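Local structure of thiosulfate reductase (Thermus thermophilus, 2VPZ) at residues R94-P98 against L512-K516; N199-L205 against R325-P329; H247-P251 against E314-E318. The protein probably reduces polysulfide or thiosulfate in respiration, using molybdenum with molybdopterin guanine dinucleotide cofactors and a [4Fe-4S] cluster. All coordinates share one frame. Residue numbers count along the deposited sequence, not the author numbering.

Overall arrangement
Contacts 2 and 3 belong to one parallel sheet and are neighbours, their centres about 12 Å apart, whereas contact 1 lies on the opposite side of the chain's centre, with its centre about 48 and 54 Å from theirs. Contact 2 is buried, and joins strands 202-206 and 326-327 by main-chain hydrogen bonds and aliphatic packing. Contact 3, partly buried, sets helix 309-320 against strand 248-250 of the same sheet through an arginine and two glutamates; Tyr202 OH and Glu318 OE1, 2.8 Å apart, link it to contact 2 by a probable hydrogen bond. Contact 1, also partly buried, joins two irregular loops by side-chain packing, with no clear hydrogen bond between them.

Contact 1 (R94-P98 against L512-K516); sequences RLKRP and LFDTK
Two loops meet here, with Arg97 and Asp514 closest in register at a CA-CA distance of 5.2 Å. Residues 94-98 are mostly extended, Arg94 and Leu95 being polyproline-like, with a kink at Lys96 (phi/psi -119/-47°). In the partner loop, Leu512 is extended, and its CB lies 4.1 Å from Arg94 NH1. Phe513 follows with positive phi (61/-130°), and Asp514 (-110/53°) completes a distorted beta turn, II'-like at Phe513 only, closed by a weak bond of 3.2 Å from Thr515 N to Leu512 O.

The Phe513 side chain (chi1 m) points at the other loop. Lys96 CG sits over its face, 3.8 Å from the ring centroid, as a CH-pi contact, and Lys96 CB is 3.5 Å from Phe513 CB. Arg94 CD meets the ring edge, 4.2 Å from Phe513 CE1. A long aliphatic lysine stem suits a flat ring, while its charged end leads away: Lys96 NZ bonds Arg94 O at 2.8 Å, and also Pro92 O.

Asp514 CB packs 4.2 Å from Arg97 CA, and its OD2 lies 4.0 Å from Pro98 CD. Asp514 O lies 3.1 Å from Lys96 O, two acceptors that cannot bond each other; Asp514 O accepts from Trp117 NE1 instead. Thr515 OG1 is 3.5 Å from Arg94 NH2, at a poor angle for bonding; that guanidinium instead forms a salt bridge with Glu487.

The whole is loop-to-loop packing within the molybdopterin oxidoreductase domain, joining the approach to strand 99-101 with the turn that precedes helix 518-528.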
ATOM      1  N   ARG A  94     -41.443  20.520 -17.706  1.00 39.39           N
ATOM      2  CA  ARG A  94     -41.649  21.591 -16.741  1.00 39.88           C
ATOM      3  C   ARG A  94     -42.953  22.379 -17.115  1.00 40.60           C
ATOM      4  O   ARG A  94     -43.136  22.726 -18.295  1.00 42.19           O
ATOM      5  CB  ARG A  94     -40.449  22.543 -16.714  1.00 39.74           C
ATOM      6  CG  ARG A  94     -40.528  23.724 -17.674  1.00 39.52           C
ATOM      7  CD  ARG A  94     -39.524  24.846 -17.329  1.00 37.55           C
ATOM      8  NE  ARG A  94     -40.073  25.863 -16.442  1.00 37.80           N
ATOM      9  CZ  ARG A  94     -39.603  27.107 -16.299  1.00 39.07           C
ATOM     10  NH1 ARG A  94     -38.546  27.516 -16.991  1.00 39.02           N
ATOM     11  NH2 ARG A  94     -40.212  27.965 -15.475  1.00 37.12           N
ATOM     12  N   LEU A  95     -43.814  22.633 -16.121  1.00 41.79           N
ATOM     13  CA  LEU A  95     -45.107  23.367 -16.227  1.00 42.49           C
ATOM     14  C   LEU A  95     -44.959  24.780 -16.892  1.00 43.98           C
ATOM     15  O   LEU A  95     -44.084  25.540 -16.496  1.00 43.56           O
ATOM     16  CB  LEU A  95     -45.743  23.505 -14.798  1.00 40.83           C
ATOM     17  CG  LEU A  95     -46.022  22.167 -14.076  1.00 42.16           C
ATOM     18  CD1 LEU A  95     -46.174  22.374 -12.555  1.00 42.14           C
ATOM     19  CD2 LEU A  95     -47.263  21.493 -14.679  1.00 41.76           C
ATOM     20  N   LYS A  96     -45.793  25.125 -17.880  1.00 44.90           N
ATOM     21  CA  LYS A  96     -45.684  26.402 -18.610  1.00 47.16           C
ATOM     22  C   LYS A  96     -46.936  27.330 -18.502  1.00 48.70           C
ATOM     23  O   LYS A  96     -46.816  28.524 -18.193  1.00 50.47           O
ATOM     24  CB  LYS A  96     -45.343  26.119 -20.101  1.00 47.07           C
ATOM     25  CG  LYS A  96     -44.328  24.946 -20.356  1.00 46.76           C
ATOM     26  CD  LYS A  96     -44.702  23.988 -21.513  1.00 46.43           C
ATOM     27  CE  LYS A  96     -43.553  23.012 -21.851  1.00 46.40           C
ATOM     28  NZ  LYS A  96     -43.476  21.817 -20.931  1.00 45.34           N
ATOM     29  N   ARG A  97     -48.139  26.833 -18.694  1.00 49.44           N
ATOM     30  CA  ARG A  97     -49.327  27.705 -18.622  1.00 49.07           C
ATOM     31  C   ARG A  97     -50.312  27.564 -17.412  1.00 48.24           C
ATOM     32  O   ARG A  97     -50.158  26.554 -16.691  1.00 47.82           O
ATOM     33  CB  ARG A  97     -50.230  27.477 -19.872  1.00 51.63           C
ATOM     34  CG  ARG A  97     -49.560  26.944 -21.151  1.00 55.04           C
ATOM     35  CD  ARG A  97     -49.946  25.484 -21.431  1.00 60.76           C
ATOM     36  NE  ARG A  97     -49.028  24.802 -22.404  1.00 65.94           N
ATOM     37  CZ  ARG A  97     -49.007  23.452 -22.795  1.00 68.59           C
ATOM     38  NH1 ARG A  97     -49.953  22.674 -22.327  1.00 69.02           N
ATOM     39  NH2 ARG A  97     -47.984  22.944 -23.527  1.00 70.40           N
ATOM     40  N   PRO A  98     -51.131  28.646 -17.022  1.00 47.46           N
ATOM     41  CA  PRO A  98     -52.044  28.350 -15.914  1.00 46.92           C
ATOM     42  C   PRO A  98     -52.992  27.276 -16.445  1.00 47.37           C
ATOM     43  O   PRO A  98     -53.200  27.143 -17.666  1.00 47.92           O
ATOM     44  CB  PRO A  98     -52.804  29.681 -15.730  1.00 46.12           C
ATOM     45  CG  PRO A  98     -51.952  30.746 -16.268  1.00 46.00           C
ATOM     46  CD  PRO A  98     -50.632  30.008 -16.751  1.00 47.08           C
ATOM     47  N   LEU A 512     -39.712  31.800 -18.814  1.00 48.84           N
ATOM     48  CA  LEU A 512     -39.978  31.133 -20.086  1.00 48.51           C
ATOM     49  C   LEU A 512     -41.466  30.767 -20.251  1.00 49.59           C
ATOM     50  O   LEU A 512     -42.185  30.604 -19.250  1.00 50.13           O
ATOM     51  CB  LEU A 512     -39.019  29.902 -20.250  1.00 48.76           C
ATOM     52  CG  LEU A 512     -37.602  30.008 -20.904  1.00 47.86           C
ATOM     53  CD1 LEU A 512     -37.147  31.477 -20.952  1.00 47.13           C
ATOM     54  CD2 LEU A 512     -36.543  29.130 -20.181  1.00 45.74           C
ATOM     55  N   PHE A 513     -41.978  30.712 -21.482  1.00 50.31           N
ATOM     56  CA  PHE A 513     -43.366  30.333 -21.710  1.00 50.09           C
ATOM     57  C   PHE A 513     -44.328  31.331 -21.023  1.00 51.17           C
ATOM     58  O   PHE A 513     -44.199  32.542 -21.192  1.00 52.00           O
ATOM     59  CB  PHE A 513     -43.575  28.919 -21.116  1.00 48.99           C
ATOM     60  CG  PHE A 513     -42.552  27.888 -21.569  1.00 49.04           C
ATOM     61  CD1 PHE A 513     -41.584  27.359 -20.685  1.00 48.80           C
ATOM     62  CD2 PHE A 513     -42.512  27.471 -22.898  1.00 49.02           C
ATOM     63  CE1 PHE A 513     -40.606  26.415 -21.125  1.00 48.76           C
ATOM     64  CE2 PHE A 513     -41.560  26.536 -23.369  1.00 48.69           C
ATOM     65  CZ  PHE A 513     -40.607  26.009 -22.477  1.00 48.95           C
ATOM     66  N   ASP A 514     -45.294  30.816 -20.251  1.00 52.64           N
ATOM     67  CA  ASP A 514     -46.182  31.709 -19.529  1.00 52.65           C
ATOM     68  C   ASP A 514     -45.914  31.645 -18.034  1.00 51.30           C
ATOM     69  O   ASP A 514     -46.812  31.484 -17.203  1.00 50.45           O
ATOM     70  CB  ASP A 514     -47.659  31.425 -19.807  1.00 55.89           C
ATOM     71  CG  ASP A 514     -48.492  32.679 -19.770  1.00 59.28           C
ATOM     72  OD1 ASP A 514     -47.843  33.751 -19.817  1.00 60.74           O
ATOM     73  OD2 ASP A 514     -49.736  32.627 -19.696  1.00 61.34           O
ATOM     74  N   THR A 515     -44.656  31.830 -17.674  1.00 50.23           N
ATOM     75  CA  THR A 515     -44.237  31.725 -16.286  1.00 49.61           C
ATOM     76  C   THR A 515     -44.116  33.059 -15.500  1.00 48.59           C
ATOM     77  O   THR A 515     -43.675  34.068 -16.054  1.00 48.10           O
ATOM     78  CB  THR A 515     -42.918  30.830 -16.277  1.00 49.39           C
ATOM     79  OG1 THR A 515     -43.266  29.444 -16.140  1.00 51.05           O
ATOM     80  CG2 THR A 515     -41.984  31.261 -15.207  1.00 49.92           C
ATOM     81  N   LYS A 516     -44.550  33.061 -14.223  1.00 47.29           N
ATOM     82  CA  LYS A 516     -44.571  34.256 -13.323  1.00 45.07           C
ATOM     83  C   LYS A 516     -43.907  34.052 -11.946  1.00 43.72           C
ATOM     84  O   LYS A 516     -44.045  32.960 -11.367  1.00 43.06           O
ATOM     85  CB  LYS A 516     -46.041  34.711 -13.084  1.00 44.78           C
ATOM     86  CG  LYS A 516     -46.777  35.318 -14.290  1.00 46.38           C
ATOM     87  CD  LYS A 516     -46.425  36.798 -14.478  1.00 48.41           C
ATOM     88  CE  LYS A 516     -46.230  37.189 -15.949  1.00 49.31           C
ATOM     89  NZ  LYS A 516     -47.263  36.583 -16.848  1.00 52.77           N
TER

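Contact 2 (N199-L205 against R325-P329); sequences NARYIVL and RAVLP
Aliphatic side chains fill both faces of this parallel strand pair, part of a four-stranded, Rossmann-like sheet in which 326-327 is an outermost strand beside 202-206. On one face Val327 CG2 touches Ala200 CB (3.9 Å) and Ile203 CG1 (4.2 Å), and Pro329 CD lies 3.8 Å from Ile203 CG2. On the opposite face, Tyr202 CB meets Ala326 CB at 4.3 Å. Farther along, Val204 CB meets Leu328 CG at 3.8 Å, and Met319 of helix 309-320 covers Tyr202, Val204 and Leu328. The beta-branched Ile203, Val204 and Val327 suit an extended backbone.

Ile203 pairs with Val327, CA-CA 5.1 Å. Val327 N donates to Tyr202 O (3.1 Å) and Val204 N to Val327 O (2.9 Å); Pro329, lacking an N-H, cannot donate.

At the polar edge Arg201 N donates to Arg325 O (2.7 Å), to which Tyr202 N, at 3.4 Å, adds a weak bond. The Arg201 guanidinium reaches Asn228 O, while that of Arg325 lays one face over Arg201 CG, with Arg325 NH2 3.2 Å from that carbon.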
ATOM      1  N   ASN A 199     -12.625  24.713  15.662  1.00 52.88           N
ATOM      2  CA  ASN A 199     -11.904  24.592  16.932  1.00 52.99           C
ATOM      3  C   ASN A 199     -12.303  23.321  17.713  1.00 52.60           C
ATOM      4  O   ASN A 199     -11.696  23.008  18.735  1.00 52.43           O
ATOM      5  CB  ASN A 199     -12.073  25.833  17.824  1.00 54.61           C
ATOM      6  CG  ASN A 199     -11.474  27.093  17.220  1.00 55.77           C
ATOM      7  OD1 ASN A 199     -10.320  27.096  16.784  1.00 56.90           O
ATOM      8  ND2 ASN A 199     -12.260  28.175  17.184  1.00 55.88           N
ATOM      9  N   ALA A 200     -13.316  22.592  17.235  1.00 52.47           N
ATOM     10  CA  ALA A 200     -13.770  21.343  17.888  1.00 51.17           C
ATOM     11  C   ALA A 200     -12.646  20.263  17.900  1.00 50.96           C
ATOM     12  O   ALA A 200     -11.878  20.135  16.938  1.00 51.25           O
ATOM     13  CB  ALA A 200     -15.049  20.820  17.227  1.00 50.46           C
ATOM     14  N   ARG A 201     -12.576  19.467  18.970  1.00 50.33           N
ATOM     15  CA  ARG A 201     -11.500  18.467  19.171  1.00 49.58           C
ATOM     16  C   ARG A 201     -11.918  17.015  19.278  1.00 48.56           C
ATOM     17  O   ARG A 201     -11.117  16.072  19.134  1.00 48.66           O
ATOM     18  CB  ARG A 201     -10.742  18.824  20.434  1.00 50.05           C
ATOM     19  CG  ARG A 201      -9.758  19.947  20.269  1.00 50.97           C
ATOM     20  CD  ARG A 201      -8.507  19.417  19.587  1.00 53.36           C
ATOM     21  NE  ARG A 201      -8.434  19.692  18.151  1.00 55.90           N
ATOM     22  CZ  ARG A 201      -7.545  19.174  17.312  1.00 56.24           C
ATOM     23  NH1 ARG A 201      -6.629  18.330  17.762  1.00 56.12           N
ATOM     24  NH2 ARG A 201      -7.575  19.496  16.022  1.00 56.53           N
ATOM     25  N   TYR A 202     -13.204  16.886  19.581  1.00 46.55           N
ATOM     26  CA  TYR A 202     -13.904  15.617  19.779  1.00 43.95           C
ATOM     27  C   TYR A 202     -15.374  15.957  19.442  1.00 43.15           C
ATOM     28  O   TYR A 202     -15.958  16.877  20.023  1.00 43.32           O
ATOM     29  CB  TYR A 202     -13.745  15.221  21.260  1.00 42.88           C
ATOM     30  CG  TYR A 202     -14.135  13.788  21.581  1.00 41.58           C
ATOM     31  CD1 TYR A 202     -13.219  12.738  21.458  1.00 39.94           C
ATOM     32  CD2 TYR A 202     -15.424  13.479  22.042  1.00 40.95           C
ATOM     33  CE1 TYR A 202     -13.554  11.428  21.782  1.00 39.52           C
ATOM     34  CE2 TYR A 202     -15.785  12.171  22.378  1.00 39.25           C
ATOM     35  CZ  TYR A 202     -14.846  11.149  22.247  1.00 39.44           C
ATOM     36  OH  TYR A 202     -15.172   9.856  22.565  1.00 38.79           O
ATOM     37  N   ILE A 203     -15.951  15.211  18.509  1.00 41.20           N
ATOM     38  CA  ILE A 203     -17.325  15.427  18.043  1.00 39.49           C
ATOM     39  C   ILE A 203     -18.240  14.179  18.118  1.00 39.17           C
ATOM     40  O   ILE A 203     -17.873  13.116  17.611  1.00 38.69           O
ATOM     41  CB  ILE A 203     -17.295  15.951  16.549  1.00 39.54           C
ATOM     42  CG1 ILE A 203     -16.515  17.258  16.469  1.00 38.46           C
ATOM     43  CG2 ILE A 203     -18.729  16.111  15.982  1.00 38.07           C
ATOM     44  CD1 ILE A 203     -16.258  17.740  15.029  1.00 39.15           C
ATOM     45  N   VAL A 204     -19.410  14.286  18.744  1.00 37.89           N
ATOM     46  CA  VAL A 204     -20.320  13.137  18.814  1.00 37.01           C
ATOM     47  C   VAL A 204     -21.612  13.365  18.005  1.00 36.87           C
ATOM     48  O   VAL A 204     -22.415  14.257  18.320  1.00 37.62           O
ATOM     49  CB  VAL A 204     -20.671  12.736  20.314  1.00 36.93           C
ATOM     50  CG1 VAL A 204     -21.552  11.464  20.325  1.00 34.91           C
ATOM     51  CG2 VAL A 204     -19.375  12.488  21.127  1.00 35.34           C
ATOM     52  N   LEU A 205     -21.769  12.556  16.953  1.00 36.97           N
ATOM     53  CA  LEU A 205     -22.906  12.583  16.029  1.00 36.53           C
ATOM     54  C   LEU A 205     -23.946  11.516  16.355  1.00 36.35           C
ATOM     55  O   LEU A 205     -23.650  10.309  16.350  1.00 37.72           O
ATOM     56  CB  LEU A 205     -22.443  12.394  14.553  1.00 36.04           C
ATOM     57  CG  LEU A 205     -21.370  13.380  14.041  1.00 35.04           C
ATOM     58  CD1 LEU A 205     -20.971  13.047  12.594  1.00 33.98           C
ATOM     59  CD2 LEU A 205     -21.891  14.832  14.159  1.00 32.80           C
ATOM     60  N   ARG A 325     -13.919  22.089  24.222  1.00 51.18           N
ATOM     61  CA  ARG A 325     -13.792  21.710  22.806  1.00 52.12           C
ATOM     62  C   ARG A 325     -14.236  20.293  22.349  1.00 50.88           C
ATOM     63  O   ARG A 325     -13.644  19.657  21.458  1.00 49.94           O
ATOM     64  CB  ARG A 325     -12.353  22.043  22.375  1.00 53.69           C
ATOM     65  CG  ARG A 325     -11.901  23.393  22.954  1.00 56.68           C
ATOM     66  CD  ARG A 325     -10.927  24.077  22.033  1.00 59.90           C
ATOM     67  NE  ARG A 325      -9.710  23.302  21.910  1.00 63.93           N
ATOM     68  CZ  ARG A 325      -8.956  23.196  20.817  1.00 66.49           C
ATOM     69  NH1 ARG A 325      -9.300  23.830  19.704  1.00 66.12           N
ATOM     70  NH2 ARG A 325      -7.843  22.455  20.841  1.00 67.72           N
ATOM     71  N   ALA A 326     -15.302  19.841  22.997  1.00 50.02           N
ATOM     72  CA  ALA A 326     -15.995  18.578  22.768  1.00 49.66           C
ATOM     73  C   ALA A 326     -17.466  18.989  22.561  1.00 49.68           C
ATOM     74  O   ALA A 326     -18.021  19.684  23.429  1.00 50.79           O
ATOM     75  CB  ALA A 326     -15.882  17.667  24.001  1.00 49.98           C
ATOM     76  N   VAL A 327     -18.072  18.591  21.431  1.00 47.99           N
ATOM     77  CA  VAL A 327     -19.475  18.901  21.067  1.00 46.06           C
ATOM     78  C   VAL A 327     -20.356  17.743  20.577  1.00 45.84           C
ATOM     79  O   VAL A 327     -19.894  16.886  19.808  1.00 45.89           O
ATOM     80  CB  VAL A 327     -19.650  19.833  19.806  1.00 45.93           C
ATOM     81  CG1 VAL A 327     -20.390  21.119  20.152  1.00 45.61           C
ATOM     82  CG2 VAL A 327     -18.338  20.035  19.099  1.00 45.39           C
ATOM     83  N   LEU A 328     -21.620  17.730  20.994  1.00 42.76           N
ATOM     84  CA  LEU A 328     -22.584  16.794  20.419  1.00 41.41           C
ATOM     85  C   LEU A 328     -23.452  17.715  19.518  1.00 38.97           C
ATOM     86  O   LEU A 328     -24.489  18.191  19.971  1.00 37.67           O
ATOM     87  CB  LEU A 328     -23.497  16.123  21.452  1.00 41.52           C
ATOM     88  CG  LEU A 328     -22.986  14.987  22.306  1.00 42.30           C
ATOM     89  CD1 LEU A 328     -22.162  15.543  23.426  1.00 42.45           C
ATOM     90  CD2 LEU A 328     -24.153  14.228  22.897  1.00 43.46           C
ATOM     91  N   PRO A 329     -23.047  17.993  18.252  1.00 38.45           N
ATOM     92  CA  PRO A 329     -23.982  18.881  17.542  1.00 38.19           C
ATOM     93  C   PRO A 329     -25.390  18.284  17.382  1.00 38.67           C
ATOM     94  O   PRO A 329     -25.504  17.078  17.109  1.00 39.27           O
ATOM     95  CB  PRO A 329     -23.349  19.100  16.158  1.00 37.11           C
ATOM     96  CG  PRO A 329     -21.959  18.540  16.252  1.00 37.50           C
ATOM     97  CD  PRO A 329     -21.997  17.492  17.361  1.00 37.58           C
TER

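Contact 3 (H247-P251 against E314-E318); sequences HRWLP and EVARE
A salt-bridge network ties an outermost strand of the parallel sheet to a covering helix, an alpha/beta layer arrangement. The axes of strand 248-250 and helix 314-318 approach to 12.3 Å and run 134° apart (signed crossing angle -134°). The nearest CA atoms, those of Arg248 and Val315, are 9.1 Å apart, so the gap is spanned by side chains, chiefly one long arginine.

Arg248 points toward the helix with chi1 m and chi2 t, then turns at chi3 (p) to present its guanidinium to two acids. Its NH2 donates to Glu314 OE1 at 2.8 Å with an N-H...O angle of 165°, making a hydrogen-bonded salt bridge; NH1 forms the second salt bridge, to Glu318 OE2 at 2.9 Å. Four residues apart, about one helical turn, the two glutamates lie on the same side of the helix, and both carboxylates meet the edge of the guanidinium. The other oxygen of Glu318, OE1, hydrogen-bonds with Tyr202 OH, so this carboxylate serves two partners.

Strand alternation turns Leu250 the same way as Arg248. Leu250 CD1 lies 4.4 Å from Val315 CG2, and both side chains also touch Trp264 of helix 257-270, an apolar surrounding that suits aliphatic side chains. Main-chain hydrogen bonds join Arg248 and Leu250 to Val234 of the adjacent strand, while NE1 of the intervening Trp249 is satisfied by Asp236 O.

Apolar cover completes the charged cluster, for Val315 CG2 rests over one face of the guanidinium, 3.8 Å from Arg248 NE.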
ATOM      1  N   HIS A 247     -13.685   7.430  14.560  1.00 44.52           N
ATOM      2  CA  HIS A 247     -12.749   6.720  15.414  1.00 44.30           C
ATOM      3  C   HIS A 247     -13.561   5.642  16.158  1.00 43.11           C
ATOM      4  O   HIS A 247     -13.087   4.529  16.297  1.00 42.87           O
ATOM      5  CB  HIS A 247     -12.010   7.790  16.218  1.00 47.14           C
ATOM      6  CG  HIS A 247     -11.439   8.882  15.394  1.00 52.78           C
ATOM      7  ND1 HIS A 247     -10.184   8.839  14.860  1.00 54.24           N
ATOM      8  CD2 HIS A 247     -12.024   9.953  14.857  1.00 53.89           C
ATOM      9  CE1 HIS A 247     -10.018   9.840  14.021  1.00 55.24           C
ATOM     10  NE2 HIS A 247     -11.134  10.539  14.003  1.00 54.95           N
ATOM     11  N   ARG A 248     -14.800   5.945  16.523  1.00 43.36           N
ATOM     12  CA  ARG A 248     -15.693   4.944  17.127  1.00 44.20           C
ATOM     13  C   ARG A 248     -17.102   4.867  16.469  1.00 44.10           C
ATOM     14  O   ARG A 248     -17.705   5.903  16.190  1.00 43.81           O
ATOM     15  CB  ARG A 248     -15.904   5.200  18.627  1.00 46.41           C
ATOM     16  CG  ARG A 248     -14.646   5.512  19.419  1.00 49.56           C
ATOM     17  CD  ARG A 248     -14.940   5.863  20.893  1.00 52.61           C
ATOM     18  NE  ARG A 248     -15.022   4.676  21.744  1.00 56.12           N
ATOM     19  CZ  ARG A 248     -14.150   4.333  22.694  1.00 56.69           C
ATOM     20  NH1 ARG A 248     -13.102   5.098  22.943  1.00 57.84           N
ATOM     21  NH2 ARG A 248     -14.309   3.201  23.381  1.00 58.02           N
ATOM     22  N   TRP A 249     -17.608   3.663  16.180  1.00 42.51           N
ATOM     23  CA  TRP A 249     -18.985   3.511  15.686  1.00 41.56           C
ATOM     24  C   TRP A 249     -19.795   2.798  16.799  1.00 41.65           C
ATOM     25  O   TRP A 249     -19.445   1.682  17.160  1.00 41.64           O
ATOM     26  CB  TRP A 249     -19.107   2.663  14.390  1.00 40.06           C
ATOM     27  CG  TRP A 249     -20.591   2.335  13.946  1.00 38.79           C
ATOM     28  CD1 TRP A 249     -21.691   3.165  14.029  1.00 38.54           C
ATOM     29  CD2 TRP A 249     -21.076   1.108  13.331  1.00 38.63           C
ATOM     30  NE1 TRP A 249     -22.808   2.526  13.518  1.00 38.63           N
ATOM     31  CE2 TRP A 249     -22.463   1.270  13.091  1.00 38.20           C
ATOM     32  CE3 TRP A 249     -20.468  -0.110  12.972  1.00 37.90           C
ATOM     33  CZ2 TRP A 249     -23.257   0.257  12.500  1.00 37.18           C
ATOM     34  CZ3 TRP A 249     -21.254  -1.132  12.381  1.00 38.13           C
ATOM     35  CH2 TRP A 249     -22.642  -0.931  12.160  1.00 38.65           C
ATOM     36  N   LEU A 250     -20.825   3.426  17.381  1.00 40.70           N
ATOM     37  CA  LEU A 250     -21.666   2.723  18.378  1.00 40.48           C
ATOM     38  C   LEU A 250     -22.978   2.236  17.648  1.00 40.76           C
ATOM     39  O   LEU A 250     -23.904   3.046  17.432  1.00 41.61           O
ATOM     40  CB  LEU A 250     -22.010   3.605  19.619  1.00 40.07           C
ATOM     41  CG  LEU A 250     -21.000   4.592  20.254  1.00 40.88           C
ATOM     42  CD1 LEU A 250     -21.403   4.996  21.707  1.00 39.16           C
ATOM     43  CD2 LEU A 250     -19.589   3.988  20.258  1.00 39.89           C
ATOM     44  N   PRO A 251     -23.070   0.924  17.229  1.00 39.33           N
ATOM     45  CA  PRO A 251     -24.291   0.436  16.555  1.00 38.23           C
ATOM     46  C   PRO A 251     -25.515   0.255  17.479  1.00 37.64           C
ATOM     47  O   PRO A 251     -25.946  -0.880  17.741  1.00 37.48           O
ATOM     48  CB  PRO A 251     -23.891  -0.876  15.874  1.00 37.63           C
ATOM     49  CG  PRO A 251     -22.512  -1.241  16.404  1.00 38.09           C
ATOM     50  CD  PRO A 251     -22.027  -0.103  17.313  1.00 37.87           C
ATOM     51  N   GLU A 314     -16.106   5.144  28.780  1.00 55.30           N
ATOM     52  CA  GLU A 314     -14.965   5.653  28.004  1.00 56.42           C
ATOM     53  C   GLU A 314     -15.373   6.859  27.134  1.00 56.57           C
ATOM     54  O   GLU A 314     -14.668   7.875  27.114  1.00 57.29           O
ATOM     55  CB  GLU A 314     -14.366   4.549  27.115  1.00 58.01           C
ATOM     56  CG  GLU A 314     -13.175   3.774  27.700  1.00 61.27           C
ATOM     57  CD  GLU A 314     -12.821   2.463  26.945  1.00 63.69           C
ATOM     58  OE1 GLU A 314     -12.840   2.439  25.686  1.00 64.39           O
ATOM     59  OE2 GLU A 314     -12.507   1.465  27.638  1.00 64.58           O
ATOM     60  N   VAL A 315     -16.487   6.770  26.414  1.00 54.48           N
ATOM     61  CA  VAL A 315     -16.911   7.910  25.604  1.00 53.03           C
ATOM     62  C   VAL A 315     -17.181   9.173  26.454  1.00 52.96           C
ATOM     63  O   VAL A 315     -16.751  10.252  26.061  1.00 53.30           O
ATOM     64  CB  VAL A 315     -18.141   7.557  24.680  1.00 52.77           C
ATOM     65  CG1 VAL A 315     -18.663   8.827  23.936  1.00 50.65           C
ATOM     66  CG2 VAL A 315     -17.713   6.497  23.670  1.00 51.22           C
ATOM     67  N   ALA A 316     -17.837   9.083  27.609  1.00 53.17           N
ATOM     68  CA  ALA A 316     -18.047  10.292  28.425  1.00 53.89           C
ATOM     69  C   ALA A 316     -16.741  10.869  29.018  1.00 55.22           C
ATOM     70  O   ALA A 316     -16.605  12.090  29.145  1.00 55.47           O
ATOM     71  CB  ALA A 316     -19.054  10.035  29.566  1.00 52.62           C
ATOM     72  N   ARG A 317     -15.787  10.006  29.372  1.00 55.81           N
ATOM     73  CA  ARG A 317     -14.490  10.431  29.929  1.00 55.87           C
ATOM     74  C   ARG A 317     -13.663  11.193  28.907  1.00 56.39           C
ATOM     75  O   ARG A 317     -13.127  12.270  29.199  1.00 57.17           O
ATOM     76  CB  ARG A 317     -13.676   9.251  30.442  1.00 56.32           C
ATOM     77  CG  ARG A 317     -14.131   8.732  31.783  1.00 57.98           C
ATOM     78  CD  ARG A 317     -13.633   7.310  31.993  1.00 58.90           C
ATOM     79  NE  ARG A 317     -14.154   6.647  33.184  1.00 59.07           N
ATOM     80  CZ  ARG A 317     -13.903   5.389  33.529  1.00 59.11           C
ATOM     81  NH1 ARG A 317     -13.126   4.629  32.768  1.00 58.66           N
ATOM     82  NH2 ARG A 317     -14.425   4.887  34.645  1.00 58.14           N
ATOM     83  N   GLU A 318     -13.563  10.610  27.719  1.00 56.51           N
ATOM     84  CA  GLU A 318     -12.852  11.183  26.579  1.00 56.92           C
ATOM     85  C   GLU A 318     -13.424  12.548  26.202  1.00 56.57           C
ATOM     86  O   GLU A 318     -12.675  13.446  25.798  1.00 56.39           O
ATOM     87  CB  GLU A 318     -12.951  10.273  25.341  1.00 57.68           C
ATOM     88  CG  GLU A 318     -12.625   8.808  25.590  1.00 58.86           C
ATOM     89  CD  GLU A 318     -12.375   7.984  24.322  1.00 60.56           C
ATOM     90  OE1 GLU A 318     -12.991   8.283  23.269  1.00 61.95           O
ATOM     91  OE2 GLU A 318     -11.568   7.028  24.406  1.00 60.47           O
TER